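PDB 2CH9: cystatin F from Homo sapiens, which inhibits cysteine proteases such as papain and cathepsin L, more weakly than other cystatins, and forms a disulfide-linked homodimer. Local coordinates for residues A[39-44]-A[49-54]. Residues are numbered along the deposited sequence; the frame is centred on the assembly and turned at random.
With NAG (2-acetamido-2-deoxy-beta-D-glucopyranose), chain B; FUL (beta-L-fucopyranose), chain C.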
ATOM      1  N   GLU A  39     -13.049  -9.517   9.932  1.00 53.43           N
ATOM      2  CA  GLU A  39     -14.216  -8.797  10.423  1.00 53.17           C
ATOM      3  C   GLU A  39     -14.745  -7.797   9.390  1.00 52.67           C
ATOM      4  O   GLU A  39     -15.954  -7.641   9.249  1.00 51.77           O
ATOM      5  CB  GLU A  39     -13.903  -8.115  11.762  1.00 53.62           C
ATOM      6  CG  GLU A  39     -13.642  -9.112  12.881  1.00 55.51           C
ATOM      7  CD  GLU A  39     -13.366  -8.454  14.213  1.00 61.07           C
ATOM      8  OE1 GLU A  39     -12.948  -7.270  14.229  1.00 61.89           O
ATOM      9  OE2 GLU A  39     -13.572  -9.122  15.249  1.00 64.12           O
ATOM     10  N   LYS A  40     -13.840  -7.139   8.661  1.00 52.42           N
ATOM     11  CA  LYS A  40     -14.223  -6.323   7.503  1.00 52.55           C
ATOM     12  C   LYS A  40     -14.906  -7.205   6.458  1.00 52.27           C
ATOM     13  O   LYS A  40     -15.920  -6.806   5.892  1.00 52.62           O
ATOM     14  CB  LYS A  40     -13.016  -5.605   6.898  1.00 53.54           C
ATOM     15  CG  LYS A  40     -13.303  -4.778   5.644  1.00 53.93           C
ATOM     16  CD  LYS A  40     -13.966  -3.466   6.018  1.00 58.76           C
ATOM     17  CE  LYS A  40     -13.955  -2.482   4.858  1.00 61.05           C
ATOM     18  NZ  LYS A  40     -14.107  -1.088   5.396  1.00 64.76           N
ATOM     19  N   PHE A  41     -14.368  -8.405   6.233  1.00 52.08           N
ATOM     20  CA  PHE A  41     -14.971  -9.379   5.310  1.00 51.73           C
ATOM     21  C   PHE A  41     -16.382  -9.760   5.743  1.00 51.73           C
ATOM     22  O   PHE A  41     -17.305  -9.741   4.927  1.00 51.29           O
ATOM     23  CB  PHE A  41     -14.111 -10.654   5.182  1.00 51.38           C
ATOM     24  CG  PHE A  41     -14.632 -11.634   4.156  1.00 51.08           C
ATOM     25  CD1 PHE A  41     -14.239 -11.540   2.822  1.00 50.21           C
ATOM     26  CD2 PHE A  41     -15.523 -12.639   4.518  1.00 50.58           C
ATOM     27  CE1 PHE A  41     -14.714 -12.433   1.862  1.00 50.65           C
ATOM     28  CE2 PHE A  41     -16.019 -13.535   3.567  1.00 50.62           C
ATOM     29  CZ  PHE A  41     -15.612 -13.436   2.234  1.00 51.41           C
ATOM     30  N   ASN A  42     -16.547 -10.130   7.016  1.00 52.10           N
ATOM     31  CA  ASN A  42     -17.900 -10.490   7.519  1.00 52.66           C
ATOM     32  C   ASN A  42     -18.876  -9.324   7.403  1.00 53.31           C
ATOM     33  O   ASN A  42     -20.035  -9.518   7.053  1.00 53.57           O
ATOM     34  CB  ASN A  42     -17.871 -11.039   8.958  1.00 51.88           C
ATOM     35  CG  ASN A  42     -17.022 -12.300   9.093  1.00 52.05           C
ATOM     36  OD1 ASN A  42     -17.001 -13.151   8.201  1.00 51.50           O
ATOM     37  ND2 ASN A  42     -16.308 -12.419  10.212  1.00 50.13           N
ATOM     38  N   ASN A  43     -18.398  -8.112   7.666  1.00 54.30           N
ATOM     39  CA  ASN A  43     -19.237  -6.940   7.539  1.00 55.62           C
ATOM     40  C   ASN A  43     -19.683  -6.667   6.099  1.00 55.76           C
ATOM     41  O   ASN A  43     -20.767  -6.115   5.875  1.00 55.06           O
ATOM     42  CB  ASN A  43     -18.550  -5.700   8.106  1.00 56.25           C
ATOM     43  CG  ASN A  43     -19.481  -4.493   8.127  1.00 60.14           C
ATOM     44  OD1 ASN A  43     -20.372  -4.396   8.981  1.00 59.93           O
ATOM     45  ND2 ASN A  43     -19.290  -3.573   7.165  1.00 66.10           N
ATOM     46  N   CYS A  44     -18.851  -7.065   5.135  1.00 55.87           N
ATOM     47  CA  CYS A  44     -19.023  -6.651   3.740  1.00 56.23           C
ATOM     48  C   CYS A  44     -19.590  -7.707   2.809  1.00 55.71           C
ATOM     49  O   CYS A  44     -19.688  -7.489   1.607  1.00 55.57           O
ATOM     50  CB  CYS A  44     -17.697  -6.127   3.186  1.00 56.55           C
ATOM     51  SG  CYS A  44     -17.157  -4.589   3.990  1.00 60.11           S
ATOM     52  N   PHE A  49     -22.826 -17.777   7.539  1.00 54.61           N
ATOM     53  CA  PHE A  49     -21.844 -18.021   8.596  1.00 53.84           C
ATOM     54  C   PHE A  49     -20.751 -16.953   8.651  1.00 53.45           C
ATOM     55  O   PHE A  49     -20.445 -16.304   7.645  1.00 52.93           O
ATOM     56  CB  PHE A  49     -21.197 -19.397   8.428  1.00 53.83           C
ATOM     57  CG  PHE A  49     -22.155 -20.548   8.589  1.00 53.99           C
ATOM     58  CD1 PHE A  49     -22.583 -20.946   9.852  1.00 53.45           C
ATOM     59  CD2 PHE A  49     -22.617 -21.242   7.476  1.00 54.02           C
ATOM     60  CE1 PHE A  49     -23.466 -22.012  10.006  1.00 53.74           C
ATOM     61  CE2 PHE A  49     -23.508 -22.317   7.624  1.00 54.94           C
ATOM     62  CZ  PHE A  49     -23.930 -22.698   8.890  1.00 53.50           C
ATOM     63  N   LEU A  50     -20.164 -16.782   9.832  1.00 52.92           N
ATOM     64  CA  LEU A  50     -18.995 -15.924   9.981  1.00 52.92           C
ATOM     65  C   LEU A  50     -17.731 -16.637   9.470  1.00 52.54           C
ATOM     66  O   LEU A  50     -17.580 -17.855   9.612  1.00 52.47           O
ATOM     67  CB  LEU A  50     -18.785 -15.515  11.447  1.00 52.67           C
ATOM     68  CG  LEU A  50     -19.790 -14.660  12.215  1.00 53.19           C
ATOM     69  CD1 LEU A  50     -19.370 -14.611  13.682  1.00 52.37           C
ATOM     70  CD2 LEU A  50     -19.902 -13.255  11.634  1.00 53.95           C
ATOM     71  N   PHE A  51     -16.824 -15.865   8.888  1.00 52.41           N
ATOM     72  CA  PHE A  51     -15.514 -16.376   8.508  1.00 52.29           C
ATOM     73  C   PHE A  51     -14.501 -15.982   9.568  1.00 52.54           C
ATOM     74  O   PHE A  51     -14.741 -15.055  10.332  1.00 52.52           O
ATOM     75  CB  PHE A  51     -15.106 -15.833   7.143  1.00 51.90           C
ATOM     76  CG  PHE A  51     -15.745 -16.552   5.986  1.00 52.22           C
ATOM     77  CD1 PHE A  51     -17.125 -16.523   5.798  1.00 51.99           C
ATOM     78  CD2 PHE A  51     -14.960 -17.245   5.065  1.00 52.29           C
ATOM     79  CE1 PHE A  51     -17.719 -17.187   4.713  1.00 52.08           C
ATOM     80  CE2 PHE A  51     -15.539 -17.914   3.981  1.00 52.36           C
ATOM     81  CZ  PHE A  51     -16.921 -17.883   3.804  1.00 52.43           C
ATOM     82  N   LYS A  52     -13.366 -16.676   9.596  1.00 52.82           N
ATOM     83  CA  LYS A  52     -12.299 -16.401  10.552  1.00 53.34           C
ATOM     84  C   LYS A  52     -10.945 -16.559   9.858  1.00 53.91           C
ATOM     85  O   LYS A  52     -10.780 -17.416   8.971  1.00 54.21           O
ATOM     86  CB  LYS A  52     -12.420 -17.366  11.739  1.00 53.26           C
ATOM     87  CG  LYS A  52     -11.410 -17.202  12.870  1.00 53.36           C
ATOM     88  CD  LYS A  52     -11.666 -18.239  13.953  1.00 53.23           C
ATOM     89  CE  LYS A  52     -10.697 -18.108  15.104  1.00 53.88           C
ATOM     90  NZ  LYS A  52     -10.931 -19.156  16.149  1.00 55.07           N
ATOM     91  N   GLU A  53      -9.977 -15.730  10.238  1.00 54.06           N
ATOM     92  CA  GLU A  53      -8.639 -15.858   9.669  1.00 53.99           C
ATOM     93  C   GLU A  53      -8.112 -17.268   9.985  1.00 54.10           C
ATOM     94  O   GLU A  53      -8.225 -17.744  11.123  1.00 53.34           O
ATOM     95  CB  GLU A  53      -7.719 -14.746  10.188  1.00 54.12           C
ATOM     96  CG  GLU A  53      -7.238 -14.878  11.653  1.00 54.58           C
ATOM     97  CD  GLU A  53      -8.273 -14.490  12.706  1.00 54.55           C
ATOM     98  OE1 GLU A  53      -9.420 -14.100  12.381  1.00 55.31           O
ATOM     99  OE2 GLU A  53      -7.930 -14.590  13.895  1.00 56.86           O
ATOM    100  N   SER A  54      -7.585 -17.953   8.969  1.00 54.17           N
ATOM    101  CA  SER A  54      -7.091 -19.315   9.168  1.00 54.34           C
ATOM    102  C   SER A  54      -5.576 -19.435   9.057  1.00 54.49           C
ATOM    103  O   SER A  54      -4.989 -20.322   9.664  1.00 54.62           O
ATOM    104  CB  SER A  54      -7.795 -20.319   8.240  1.00 54.38           C
ATOM    105  OG  SER A  54      -7.489 -20.093   6.874  1.00 54.92           O
TER
HETATM  106  C1  NAG B   1     -20.305  -2.536   7.132  1.00 71.44           C
HETATM  107  C2  NAG B   1     -19.624  -1.216   6.755  1.00 74.72           C
HETATM  108  C3  NAG B   1     -20.651  -0.082   6.736  1.00 75.86           C
HETATM  109  C4  NAG B   1     -21.835  -0.432   5.839  1.00 77.46           C
HETATM  110  C5  NAG B   1     -22.356  -1.860   6.009  1.00 76.90           C
HETATM  111  C6  NAG B   1     -22.928  -2.095   4.629  1.00 78.57           C
HETATM  112  C7  NAG B   1     -17.235  -1.076   7.376  1.00 73.72           C
HETATM  113  C8  NAG B   1     -16.263  -0.388   8.297  1.00 72.82           C
HETATM  114  N2  NAG B   1     -18.526  -0.892   7.660  1.00 73.40           N
HETATM  115  O3  NAG B   1     -20.053   1.078   6.205  1.00 76.23           O
HETATM  116  O4  NAG B   1     -22.889   0.517   5.949  1.00 79.88           O
HETATM  117  O5  NAG B   1     -21.321  -2.821   6.185  1.00 74.87           O
HETATM  118  O6  NAG B   1     -24.180  -2.728   4.534  1.00 81.10           O
HETATM  119  O7  NAG B   1     -16.832  -1.756   6.430  1.00 73.03           O
HETATM  120  C1  FUL C   3     -23.794  -3.816   3.681  1.00 82.05           C
HETATM  121  C2  FUL C   3     -23.897  -3.657   2.164  1.00 82.20           C
HETATM  122  O2  FUL C   3     -23.869  -2.308   1.740  1.00 81.61           O
HETATM  123  C3  FUL C   3     -22.665  -4.447   1.711  1.00 82.15           C
HETATM  124  O3  FUL C   3     -22.434  -4.324   0.321  1.00 81.94           O
HETATM  125  C4  FUL C   3     -22.822  -5.909   2.175  1.00 82.41           C
HETATM  126  O4  FUL C   3     -23.824  -6.531   1.394  1.00 81.85           O
HETATM  127  C5  FUL C   3     -23.159  -5.993   3.685  1.00 82.23           C
HETATM  128  C6  FUL C   3     -23.509  -7.388   4.186  1.00 82.08           C
HETATM  129  O5  FUL C   3     -24.222  -5.115   4.031  1.00 82.79           O
HETATM  130  O   HOH W   1     -19.710 -13.799   7.263  1.00 55.96           O
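In the cystatin fold an antiparallel sheet wraps round one long helix, and here the C-terminal part of helix 28-44 meets the start of strand 49-63: Asn42 and Phe41 of 39-44 reach Phe51 and Leu50 of 49-54, the short axes running nearly antiparallel (159°). The Asn42 amide grips the backbone of Phe51 at two points. Its OD1 accepts Phe51 N at 2.8 Å, the donor tilted from the carbonyl plane, while its ND2 gives a nearly straight bond to Phe51 O at 3.1 Å, Phe51 O lying in the plane of the Asn42 amide. A water adds to this clamp, donating to Asn42 OD1 and to Phe49 O. With CG beside the backbone N (chi1 -60°), the Asn42 amide also lies against Leu50, whose CD2 is 4.0 Å from ND2. Replacing Asn42 by alanine removes both amide partners and would probably leave the N-H and carbonyl of Phe51 without them, and this part of the helix less firmly tied to the strand. The next residue, Asn43, carries the N-linked glycan, whose NAG O7 accepts a bond from Lys40 NZ, and Cys44 is disulfide-bonded to Cys7 of the second subunit. Beside these bonds, the edge of the Phe41 ring points at the face of the Phe51 ring, planes at 57°, with Phe41 CE2 over that face, offset toward the rim, 3.9 Å from Phe51 CG.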